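Long-range contacts in exported protein (PDB 4JX0), which is of unknown function but binds magnesium and probably joins an E-set-like N-terminal domain to a discoidin-like (F5/F8 type C) C-terminal domain: residues F69-T74 with T124-T129; V38-Y43 with S164-K169. All coordinates share one frame; numbering follows the deposited sequence.

Contact 1: F69-T74 with T124-T129; sequences FKVKVT and TTVKLT
F69 and V126 face each other as an antiparallel hydrogen-bonded pair, a worked example of how distant strands, here 66-73 and 123-130, become neighbours in the large sheet of the BT_3987-like N-terminal domain (E-set clan). The F69 amide points at V126 O over 2.9 Å in a nearly straight bond (172° at the hydrogen), and V126 N returns a bond to F69 O. Two residues on, V71 and T124 repeat the exchange. Here V71 N sits 39° above the carbonyl plane of T124, and T124 N bonds to V71 O at 3.1 Å. K70 and T125 form the non-hydrogen-bonded pair between them, where T125 CA makes a CH···O contact with F69 O.

The F69 side chain shows how one face is filled. Its CB lies 3.9 Å from V126 CG2. Chi1 of -63° puts CG beside the backbone N; from there the side chain lies next to that of L128, pointing the same way. CD2 passes 3.8 Å from V126 O, near the ring plane, and farther out CE2 meets L128 CB at 4.0 Å. Beyond the two strands the ring meets that of Y166 edge-to-face and packs on L85 and I146. On the same face V71 lies roughly perpendicular to V126, CG2 to CG2, 3.6 Å apart.

The chemistry divides by face. F69, V71, V126 and L128 supply a hydrocarbon layer, joined by the methyl of T124, whereas K70 and T125 put polar groups on the more open side; the four backbone bonds of the F69-V126 and V71-T124 pairs satisfy amides and carbonyls otherwise costly to bury.

Contact 2: V38-Y43 with S164-K169; sequences VYLGYY and SSYFVK
The backbones at L40 and Y166 are too far apart to pair as strands, with 8.4 Å between L40 CA and Y166 CA, so the side chains bridge the gap. The principle illustrated is the packing of one aromatic edge on another aromatic face. Y42 and Y166 form a T-shaped (edge-to-face) pair, their centroids 5.6 Å apart and their planes at 88°. The edge belongs to Y166, whose CE2 comes over one face of the Y42 ring and is 4.1 Å from Y42 CG. The two tyrosines run past one another in opposing senses. Chi1 of -154° sets the Y166 CG anti to its backbone N, and the ring beyond it carries CE2 to the Y42 face.

L40 closes the gap nearer the backbone. Its CD2 packs 4.1 Å from Y166 CB, the two side chains lying nearly perpendicular, and its CB lies at the edge of the Y42 ring, in the ring plane. Outside the pair, Y166 OH is hydrogen-bonded to T48 OG1, and R163 makes a cation-pi contact with Y42.

In the fold, L40 and Y166 join strands 36-41 and 165-174 on the buried side, both resting on strand 142-150 through L148 and I146, while Y42 covers the more open end. The short helix 90-93 flanks strand 165-174, where its L91 touches S165 and F167.

Contact 1 is pairing within a sheet; contact 2 is packing between strands that five others separate in the sheet order, consistent with a sheet that curls round to bring them together. Strand 66-73 connects them: K70 and K72 hydrogen-bond through their backbones to G41 and Y39 of strand 36-41, and F69 links the two contacts through its side chain. Contact 1 is mostly buried and relies on backbone hydrogen bonds beside a hydrocarbon layer. Contact 2 is only partly buried and relies on a T-shaped ring pair and L40, with the Y166 hydroxyl held by T48. Along the chain, contact 1 is nested within the loop that contact 2 closes.

Contact 1: F69-T74 with T124-T129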
loop_
_atom_site.group_PDB
_atom_site.type_symbol
_atom_site.label_atom_id
_atom_site.label_comp_id
_atom_site.label_asym_id
_atom_site.label_seq_id
_atom_site.Cartn_x
_atom_site.Cartn_y
_atom_site.Cartn_z
ATOM N N PHE A 69 14.353 11.643 -3.941
ATOM C CA PHE A 69 13.841 12.979 -4.250
ATOM C C PHE A 69 14.695 13.651 -5.304
ATOM O O PHE A 69 15.912 13.675 -5.157
ATOM C CB PHE A 69 13.844 13.848 -2.988
ATOM C CG PHE A 69 12.940 13.348 -1.897
ATOM C CD1 PHE A 69 11.595 13.694 -1.877
ATOM C CD2 PHE A 69 13.425 12.521 -0.899
ATOM C CE1 PHE A 69 10.757 13.223 -0.878
ATOM C CE2 PHE A 69 12.583 12.063 0.111
ATOM C CZ PHE A 69 11.252 12.405 0.107
ATOM N N LYS A 70 14.066 14.236 -6.333
ATOM C CA LYS A 70 14.775 14.950 -7.400
ATOM C C LYS A 70 15.124 16.361 -6.928
ATOM O O LYS A 70 14.268 17.028 -6.341
ATOM C CB LYS A 70 13.893 15.013 -8.655
ATOM C CG LYS A 70 14.628 15.442 -9.913
ATOM C CD LYS A 70 13.869 15.055 -11.193
ATOM C CE LYS A 70 12.709 15.971 -11.495
ATOM N NZ LYS A 70 11.954 15.530 -12.696
ATOM N N VAL A 71 16.365 16.812 -7.155
ATOM C CA VAL A 71 16.800 18.156 -6.767
ATOM C C VAL A 71 17.196 18.887 -8.031
ATOM O O VAL A 71 18.152 18.475 -8.680
ATOM C CB VAL A 71 17.949 18.142 -5.736
ATOM C CG1 VAL A 71 18.297 19.563 -5.293
ATOM C CG2 VAL A 71 17.603 17.265 -4.535
ATOM N N LYS A 72 16.471 19.962 -8.385
ATOM C CA LYS A 72 16.727 20.739 -9.595
ATOM C C LYS A 72 17.463 22.060 -9.294
ATOM O O LYS A 72 17.371 22.583 -8.189
ATOM C CB LYS A 72 15.390 21.059 -10.297
ATOM C CG LYS A 72 14.589 19.836 -10.734
ATOM C CD LYS A 72 13.187 20.183 -11.241
ATOM C CE LYS A 72 13.179 20.732 -12.643
ATOM N NZ LYS A 72 11.799 21.017 -13.117
ATOM N N VAL A 73 18.172 22.593 -10.302
ATOM C CA VAL A 73 18.825 23.905 -10.281
ATOM C C VAL A 73 18.289 24.627 -11.528
ATOM O O VAL A 73 18.092 23.982 -12.563
ATOM C CB VAL A 73 20.375 23.864 -10.188
ATOM C CG1 VAL A 73 21.000 23.179 -11.389
ATOM C CG2 VAL A 73 20.958 25.261 -9.992
ATOM N N THR A 74 17.975 25.923 -11.416
ATOM C CA THR A 74 17.326 26.660 -12.505
ATOM C C THR A 74 18.194 26.845 -13.764
ATOM O O THR A 74 17.641 26.964 -14.859
ATOM C CB THR A 74 16.847 28.014 -12.001
ATOM O OG1 THR A 74 17.932 28.688 -11.370
ATOM C CG2 THR A 74 15.688 27.879 -11.034
ATOM N N THR A 124 19.823 16.157 -9.790
ATOM C CA THR A 124 20.484 15.117 -8.995
ATOM C C THR A 124 19.392 14.476 -8.111
ATOM O O THR A 124 18.219 14.855 -8.217
ATOM C CB THR A 124 21.702 15.658 -8.209
ATOM O OG1 THR A 124 22.532 14.561 -7.841
ATOM C CG2 THR A 124 21.319 16.430 -6.958
ATOM N N THR A 125 19.768 13.506 -7.274
ATOM C CA THR A 125 18.828 12.862 -6.363
ATOM C C THR A 125 19.437 12.786 -4.973
ATOM O O THR A 125 20.654 12.639 -4.830
ATOM C CB THR A 125 18.395 11.446 -6.850
ATOM O OG1 THR A 125 19.545 10.640 -7.093
ATOM C CG2 THR A 125 17.530 11.486 -8.093
ATOM N N VAL A 126 18.569 12.861 -3.956
ATOM C CA VAL A 126 18.921 12.738 -2.545
ATOM C C VAL A 126 17.996 11.654 -1.990
ATOM O O VAL A 126 16.825 11.610 -2.366
ATOM C CB VAL A 126 18.856 14.076 -1.780
ATOM C CG1 VAL A 126 19.956 15.012 -2.254
ATOM C CG2 VAL A 126 17.498 14.741 -1.919
ATOM N N LYS A 127 18.534 10.726 -1.192
ATOM C CA LYS A 127 17.788 9.561 -0.707
ATOM C C LYS A 127 17.488 9.626 0.787
ATOM O O LYS A 127 18.328 10.062 1.568
ATOM C CB LYS A 127 18.600 8.283 -1.000
ATOM C CG LYS A 127 17.764 7.110 -1.483
ATOM C CD LYS A 127 18.558 5.799 -1.507
ATOM C CE LYS A 127 19.597 5.715 -2.607
ATOM N NZ LYS A 127 20.409 4.476 -2.509
ATOM N N LEU A 128 16.294 9.148 1.171
ATOM C CA LEU A 128 15.848 9.003 2.553
ATOM C C LEU A 128 15.523 7.551 2.724
ATOM O O LEU A 128 14.626 7.058 2.046
ATOM C CB LEU A 128 14.628 9.887 2.845
ATOM C CG LEU A 128 13.833 9.598 4.132
ATOM C CD1 LEU A 128 14.734 9.494 5.366
ATOM C CD2 LEU A 128 12.781 10.648 4.352
ATOM N N THR A 129 16.264 6.855 3.583
ATOM C CA THR A 129 16.055 5.434 3.821
ATOM C C THR A 129 15.508 5.231 5.234
ATOM O O THR A 129 16.089 5.735 6.198
ATOM C CB THR A 129 17.357 4.668 3.581
ATOM O OG1 THR A 129 17.867 5.023 2.290
ATOM C CG2 THR A 129 17.176 3.157 3.680
#

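Contact 2: V38-Y43 with S164-K169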
loop_
_atom_site.group_PDB
_atom_site.type_symbol
_atom_site.label_atom_id
_atom_site.label_comp_id
_atom_site.label_asym_id
_atom_site.label_seq_id
_atom_site.Cartn_x
_atom_site.Cartn_y
_atom_site.Cartn_z
ATOM N N VAL A 38 18.066 26.488 -6.234
ATOM C CA VAL A 38 18.143 25.035 -6.045
ATOM C C VAL A 38 16.856 24.642 -5.317
ATOM O O VAL A 38 16.514 25.258 -4.310
ATOM C CB VAL A 38 19.415 24.589 -5.284
ATOM C CG1 VAL A 38 19.491 23.071 -5.190
ATOM C CG2 VAL A 38 20.666 25.142 -5.953
ATOM N N TYR A 39 16.116 23.664 -5.838
ATOM C CA TYR A 39 14.837 23.298 -5.240
ATOM C C TYR A 39 14.488 21.837 -5.500
ATOM O O TYR A 39 15.189 21.147 -6.240
ATOM C CB TYR A 39 13.733 24.234 -5.790
ATOM C CG TYR A 39 13.511 24.134 -7.285
ATOM C CD1 TYR A 39 14.373 24.761 -8.177
ATOM C CD2 TYR A 39 12.414 23.467 -7.804
ATOM C CE1 TYR A 39 14.176 24.672 -9.552
ATOM C CE2 TYR A 39 12.195 23.390 -9.174
ATOM C CZ TYR A 39 13.072 24.005 -10.048
ATOM O OH TYR A 39 12.885 23.925 -11.410
ATOM N N LEU A 40 13.399 21.382 -4.870
ATOM C CA LEU A 40 12.903 20.013 -4.969
ATOM C C LEU A 40 11.953 19.846 -6.171
ATOM O O LEU A 40 10.976 20.593 -6.308
ATOM C CB LEU A 40 12.173 19.627 -3.656
ATOM C CG LEU A 40 12.841 18.618 -2.747
ATOM C CD1 LEU A 40 14.201 19.050 -2.373
ATOM C CD2 LEU A 40 12.030 18.450 -1.475
ATOM N N GLY A 41 12.234 18.848 -7.004
ATOM C CA GLY A 41 11.404 18.501 -8.152
ATOM C C GLY A 41 10.369 17.455 -7.774
ATOM O O GLY A 41 10.735 16.364 -7.330
ATOM N N TYR A 42 9.069 17.788 -7.891
ATOM C CA TYR A 42 7.991 16.851 -7.564
ATOM C C TYR A 42 6.670 17.284 -8.178
ATOM O O TYR A 42 6.390 18.482 -8.260
ATOM C CB TYR A 42 7.815 16.692 -6.041
ATOM C CG TYR A 42 7.522 17.977 -5.298
ATOM C CD1 TYR A 42 8.549 18.748 -4.776
ATOM C CD2 TYR A 42 6.213 18.397 -5.071
ATOM C CE1 TYR A 42 8.289 19.929 -4.082
ATOM C CE2 TYR A 42 5.939 19.580 -4.388
ATOM C CZ TYR A 42 6.983 20.358 -3.915
ATOM O OH TYR A 42 6.743 21.508 -3.194
ATOM N N TYR A 43 5.845 16.307 -8.583
ATOM C CA TYR A 43 4.529 16.586 -9.149
ATOM C C TYR A 43 3.507 16.744 -8.027
ATOM O O TYR A 43 3.528 15.993 -7.053
ATOM C CB TYR A 43 4.101 15.472 -10.107
ATOM C CG TYR A 43 5.035 15.319 -11.282
ATOM C CD1 TYR A 43 5.100 16.289 -12.277
ATOM C CD2 TYR A 43 5.870 14.213 -11.394
ATOM C CE1 TYR A 43 5.965 16.157 -13.361
ATOM C CE2 TYR A 43 6.736 14.064 -12.480
ATOM C CZ TYR A 43 6.784 15.043 -13.461
ATOM O OH TYR A 43 7.631 14.920 -14.542
ATOM N N SER A 164 11.187 23.764 -1.143
ATOM C CA SER A 164 12.415 23.408 -0.416
ATOM C C SER A 164 12.163 22.401 0.717
ATOM O O SER A 164 13.133 21.925 1.311
ATOM C CB SER A 164 13.063 24.658 0.172
ATOM O OG SER A 164 12.187 25.358 1.044
ATOM N N SER A 165 10.883 22.089 1.034
ATOM C CA SER A 165 10.529 21.161 2.106
ATOM C C SER A 165 9.514 20.126 1.620
ATOM O O SER A 165 8.781 20.371 0.652
ATOM C CB SER A 165 9.975 21.921 3.306
ATOM O OG SER A 165 8.897 22.767 2.937
ATOM N N TYR A 166 9.499 18.958 2.284
ATOM C CA TYR A 166 8.614 17.841 1.946
ATOM C C TYR A 166 8.059 17.177 3.203
ATOM O O TYR A 166 8.725 17.170 4.239
ATOM C CB TYR A 166 9.378 16.808 1.115
ATOM C CG TYR A 166 8.500 15.981 0.209
ATOM C CD1 TYR A 166 7.904 14.816 0.662
ATOM C CD2 TYR A 166 8.330 16.319 -1.120
ATOM C CE1 TYR A 166 7.123 14.033 -0.179
ATOM C CE2 TYR A 166 7.577 15.527 -1.977
ATOM C CZ TYR A 166 6.973 14.384 -1.505
ATOM O OH TYR A 166 6.198 13.664 -2.376
ATOM N N PHE A 167 6.844 16.609 3.099
ATOM C CA PHE A 167 6.165 15.941 4.210
ATOM C C PHE A 167 5.915 14.471 3.896
ATOM O O PHE A 167 5.559 14.130 2.770
ATOM C CB PHE A 167 4.844 16.648 4.518
ATOM C CG PHE A 167 5.066 18.093 4.887
ATOM C CD1 PHE A 167 5.537 18.437 6.145
ATOM C CD2 PHE A 167 4.941 19.096 3.935
ATOM C CE1 PHE A 167 5.807 19.764 6.471
ATOM C CE2 PHE A 167 5.217 20.426 4.258
ATOM C CZ PHE A 167 5.648 20.751 5.527
ATOM N N VAL A 168 6.138 13.597 4.883
ATOM C CA VAL A 168 5.946 12.156 4.734
ATOM C C VAL A 168 5.122 11.666 5.903
ATOM O O VAL A 168 5.404 12.040 7.043
ATOM C CB VAL A 168 7.300 11.405 4.638
ATOM C CG1 VAL A 168 7.091 9.911 4.429
ATOM C CG2 VAL A 168 8.173 11.976 3.522
ATOM N N LYS A 169 4.063 10.885 5.616
ATOM C CA LYS A 169 3.222 10.257 6.638
ATOM C C LYS A 169 3.321 8.767 6.470
ATOM O O LYS A 169 3.093 8.244 5.370
ATOM C CB LYS A 169 1.743 10.684 6.594
ATOM C CG LYS A 169 0.895 9.921 7.632
ATOM C CD LYS A 169 -0.505 10.451 7.778
ATOM C CE LYS A 169 -1.277 9.723 8.850
ATOM N NZ LYS A 169 -2.674 10.223 8.941
#